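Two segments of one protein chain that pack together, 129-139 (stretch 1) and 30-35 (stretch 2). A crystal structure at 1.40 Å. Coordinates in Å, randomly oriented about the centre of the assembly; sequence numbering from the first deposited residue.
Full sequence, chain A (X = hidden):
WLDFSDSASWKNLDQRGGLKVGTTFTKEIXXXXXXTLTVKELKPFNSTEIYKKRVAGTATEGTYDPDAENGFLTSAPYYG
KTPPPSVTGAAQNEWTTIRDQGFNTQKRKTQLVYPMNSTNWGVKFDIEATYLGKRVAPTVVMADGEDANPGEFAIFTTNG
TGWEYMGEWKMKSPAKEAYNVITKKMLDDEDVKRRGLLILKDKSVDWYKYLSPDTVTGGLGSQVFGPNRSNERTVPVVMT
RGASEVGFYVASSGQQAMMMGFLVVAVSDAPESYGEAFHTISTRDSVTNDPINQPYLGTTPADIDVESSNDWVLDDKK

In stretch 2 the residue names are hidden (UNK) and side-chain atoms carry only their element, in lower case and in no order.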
# COMPACT_ATOMS: atom_id res chain seq x y z
N ALA A 129 5.70 12.57 32.97
CA ALA A 129 6.69 11.52 33.24
C ALA A 129 7.33 11.82 34.58
O ALA A 129 7.65 12.99 34.85
CB ALA A 129 7.75 11.49 32.18
N THR A 130 7.50 10.80 35.40
CA THR A 130 8.25 10.94 36.68
C THR A 130 9.34 9.90 36.76
O THR A 130 9.21 8.78 36.30
CB THR A 130 7.34 10.86 37.88
OG1 THR A 130 6.77 9.53 37.94
CG2 THR A 130 6.25 11.90 37.87
N TYR A 131 10.47 10.32 37.32
CA TYR A 131 11.60 9.41 37.58
C TYR A 131 11.89 9.45 39.08
O TYR A 131 12.16 10.52 39.57
CB TYR A 131 12.84 9.68 36.74
CG TYR A 131 13.92 8.66 37.01
CD1 TYR A 131 13.71 7.30 36.78
CD2 TYR A 131 15.12 9.05 37.60
CE1 TYR A 131 14.69 6.36 37.06
CE2 TYR A 131 16.11 8.12 37.86
CZ TYR A 131 15.90 6.78 37.62
OH TYR A 131 16.88 5.85 37.89
N LEU A 132 11.65 8.32 39.73
CA LEU A 132 11.76 8.21 41.22
C LEU A 132 10.93 9.31 41.87
O LEU A 132 11.45 9.99 42.83
CB LEU A 132 13.24 8.30 41.62
CG LEU A 132 14.19 7.27 41.03
CD1 LEU A 132 15.62 7.52 41.52
CD2 LEU A 132 13.76 5.85 41.33
N GLY A 133 9.72 9.55 41.37
CA GLY A 133 8.71 10.46 41.93
C GLY A 133 8.87 11.91 41.54
O GLY A 133 7.96 12.68 41.94
N LYS A 134 9.96 12.27 40.84
CA LYS A 134 10.22 13.68 40.42
C LYS A 134 9.79 13.82 38.94
O LYS A 134 10.24 13.01 38.14
CB LYS A 134 11.68 14.04 40.60
CG LYS A 134 12.10 14.02 42.08
CD LYS A 134 13.51 14.45 42.31
CE LYS A 134 13.91 14.40 43.78
NZ LYS A 134 15.34 14.76 43.94
N ARG A 135 9.13 14.92 38.63
CA ARG A 135 8.73 15.18 37.24
C ARG A 135 9.98 15.37 36.38
O ARG A 135 10.91 16.02 36.79
CB ARG A 135 7.74 16.34 37.16
CG ARG A 135 7.20 16.56 35.75
CD ARG A 135 5.80 17.14 35.73
NE ARG A 135 5.48 17.36 34.33
CZ ARG A 135 4.31 17.65 33.83
NH1 ARG A 135 3.28 17.84 34.64
NH2 ARG A 135 4.19 17.82 32.53
N VAL A 136 9.94 14.81 35.19
CA VAL A 136 11.06 14.94 34.23
C VAL A 136 10.48 15.25 32.83
O VAL A 136 9.37 14.92 32.56
CB VAL A 136 11.96 13.69 34.19
CG1 VAL A 136 12.77 13.48 35.47
CG2 VAL A 136 11.19 12.42 33.82
N ALA A 137 11.30 15.87 32.02
CA ALA A 137 10.92 16.14 30.61
C ALA A 137 11.00 14.81 29.88
O ALA A 137 12.08 14.24 29.75
CB ALA A 137 11.84 17.15 29.98
N PRO A 138 9.92 14.37 29.23
CA PRO A 138 9.98 13.11 28.50
C PRO A 138 10.49 13.27 27.07
O PRO A 138 10.52 14.39 26.53
CB PRO A 138 8.50 12.75 28.47
CG PRO A 138 7.79 14.04 28.37
CD PRO A 138 8.61 15.02 29.23
N THR A 139 10.94 12.18 26.53
CA THR A 139 11.34 12.04 25.11
C THR A 139 10.32 11.10 24.49
O THR A 139 10.33 9.90 24.82
CB THR A 139 12.76 11.54 24.95
OG1 THR A 139 13.67 12.48 25.55
CG2 THR A 139 13.13 11.32 23.49
N UNK A 30 10.09 1.61 32.72
CA UNK A 30 11.47 1.20 33.10
C UNK A 30 11.44 1.35 34.61
O UNK A 30 10.71 2.16 35.16
c UNK A 30 12.44 2.14 32.34
o UNK A 30 13.80 1.85 32.57
N UNK A 31 12.32 0.65 35.37
CA UNK A 31 12.24 0.77 36.82
C UNK A 31 12.37 2.22 37.29
O UNK A 31 13.42 2.89 36.93
c UNK A 31 13.28 -0.34 34.90
c UNK A 31 13.43 -0.12 37.25
c UNK A 31 13.55 -1.12 36.16
N UNK A 32 11.39 2.69 38.02
CA UNK A 32 11.39 4.05 38.59
C UNK A 32 10.80 5.11 37.63
O UNK A 32 10.62 6.23 38.12
N UNK A 33 10.51 4.74 36.38
CA UNK A 33 10.12 5.75 35.34
C UNK A 33 8.65 5.49 34.98
O UNK A 33 8.37 4.46 34.34
c UNK A 33 11.02 9.14 31.64
c UNK A 33 11.07 6.88 33.26
c UNK A 33 9.97 8.28 31.63
c UNK A 33 12.13 7.74 33.23
c UNK A 33 11.08 5.67 34.17
c UNK A 33 12.11 8.88 32.44
o UNK A 33 10.97 10.25 30.84
c UNK A 33 10.00 7.15 32.44
N UNK A 34 7.78 6.41 35.39
CA UNK A 34 6.32 6.25 35.27
C UNK A 34 5.81 7.30 34.28
O UNK A 34 6.05 8.51 34.49
c UNK A 34 4.06 6.21 36.32
c UNK A 34 5.56 6.38 36.60
c UNK A 34 6.09 5.36 37.60
N UNK A 35 5.08 6.83 33.29
CA UNK A 35 4.40 7.75 32.36
C UNK A 35 2.91 7.66 32.56
O UNK A 35 2.33 6.57 32.75
c UNK A 35 6.25 7.62 30.64
c UNK A 35 4.78 7.44 30.90
c UNK A 35 4.33 6.09 30.45
O HOH W 1 8.48 7.82 39.24
O HOH W 2 10.70 9.79 28.08
O HOH W 3 13.11 11.84 30.75

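Position 30 carries one side-chain carbon followed by one oxygen. Neither touches stretch 1. That is the short hydroxyl side chain of serine. Ser30 points sideways. Its backbone O accepts a hydrogen bond from the N of position 33 at 2.9 Å, closing a type II beta turn.

Position 31 has three side-chain carbons that close a ring onto the backbone N. The ring stays clear of stretch 1. Only proline is built this way. The backbone O of Pro31 lies 3.7 Å from Tyr131 CE1, at the edge of that ring and near its plane.

Position 32 has no side-chain atoms. Its phi of 88° by itself favours glycine. Packing agrees: an ideal CB would point toward stretch 1 and sit 2.9 Å from Leu132 CD2, a clash, and 3.3 Å from Tyr131 CE1. The residue is glycine. Gly32 O accepts a hydrogen bond from Leu132 N at 2.8 Å.

Position 33 has one carbon leading to a six-carbon ring that bears one oxygen. The side chain reaches across stretch 1. The oxygen of position 33 lies 3.7 Å from Ala129 CB, 3.7 Å from Val136 CG2 and 3.8 Å from Pro138 CA. A ring carbon of position 33 is 3.9 Å from Tyr131 CD1. This is tyrosine. Two waters hydrogen-bond to the hydroxyl of Tyr33. Water 2, at 2.8 Å from Tyr33 OH, also accepts from Thr139 N; water 3, at 2.7 Å from Tyr33 OH, also donates to Ala137 O.

Position 34 has three side-chain carbons, one carrying the other two. The CB of position 34 lies 3.6 Å from Thr130 OG1, on the same face of the sheet. This is valine.

Position 35 again has one carbon carrying two. One of the two outer carbons of position 35 lies 4.4 Å from Ala129 CB, on the face shared with Tyr131 and Tyr33. It is a second valine, Val35.

The contact is an antiparallel pairing of strands 129-131 and 33-35. Thr130 and Val34 form the hydrogen-bonded pair: Thr130 N donates to Val34 O, and Val34 N to Thr130 O, each at 2.9 Å. The Leu132 N to Gly32 O bond extends the ladder into the turns. There, water 1 accepts from Gly133 N, donates to Gly32 O and hydrogen-bonds to Thr130 OG1. Tyr33 gives the largest covered area, 83 Å² of the 396 Å² buried in all. Backbone bonds thus set the register, while the Tyr33 ring packs across stretch 1 and its hydroxyl ties in through water.

Stretch 2, residues 30-35: SPGYVV
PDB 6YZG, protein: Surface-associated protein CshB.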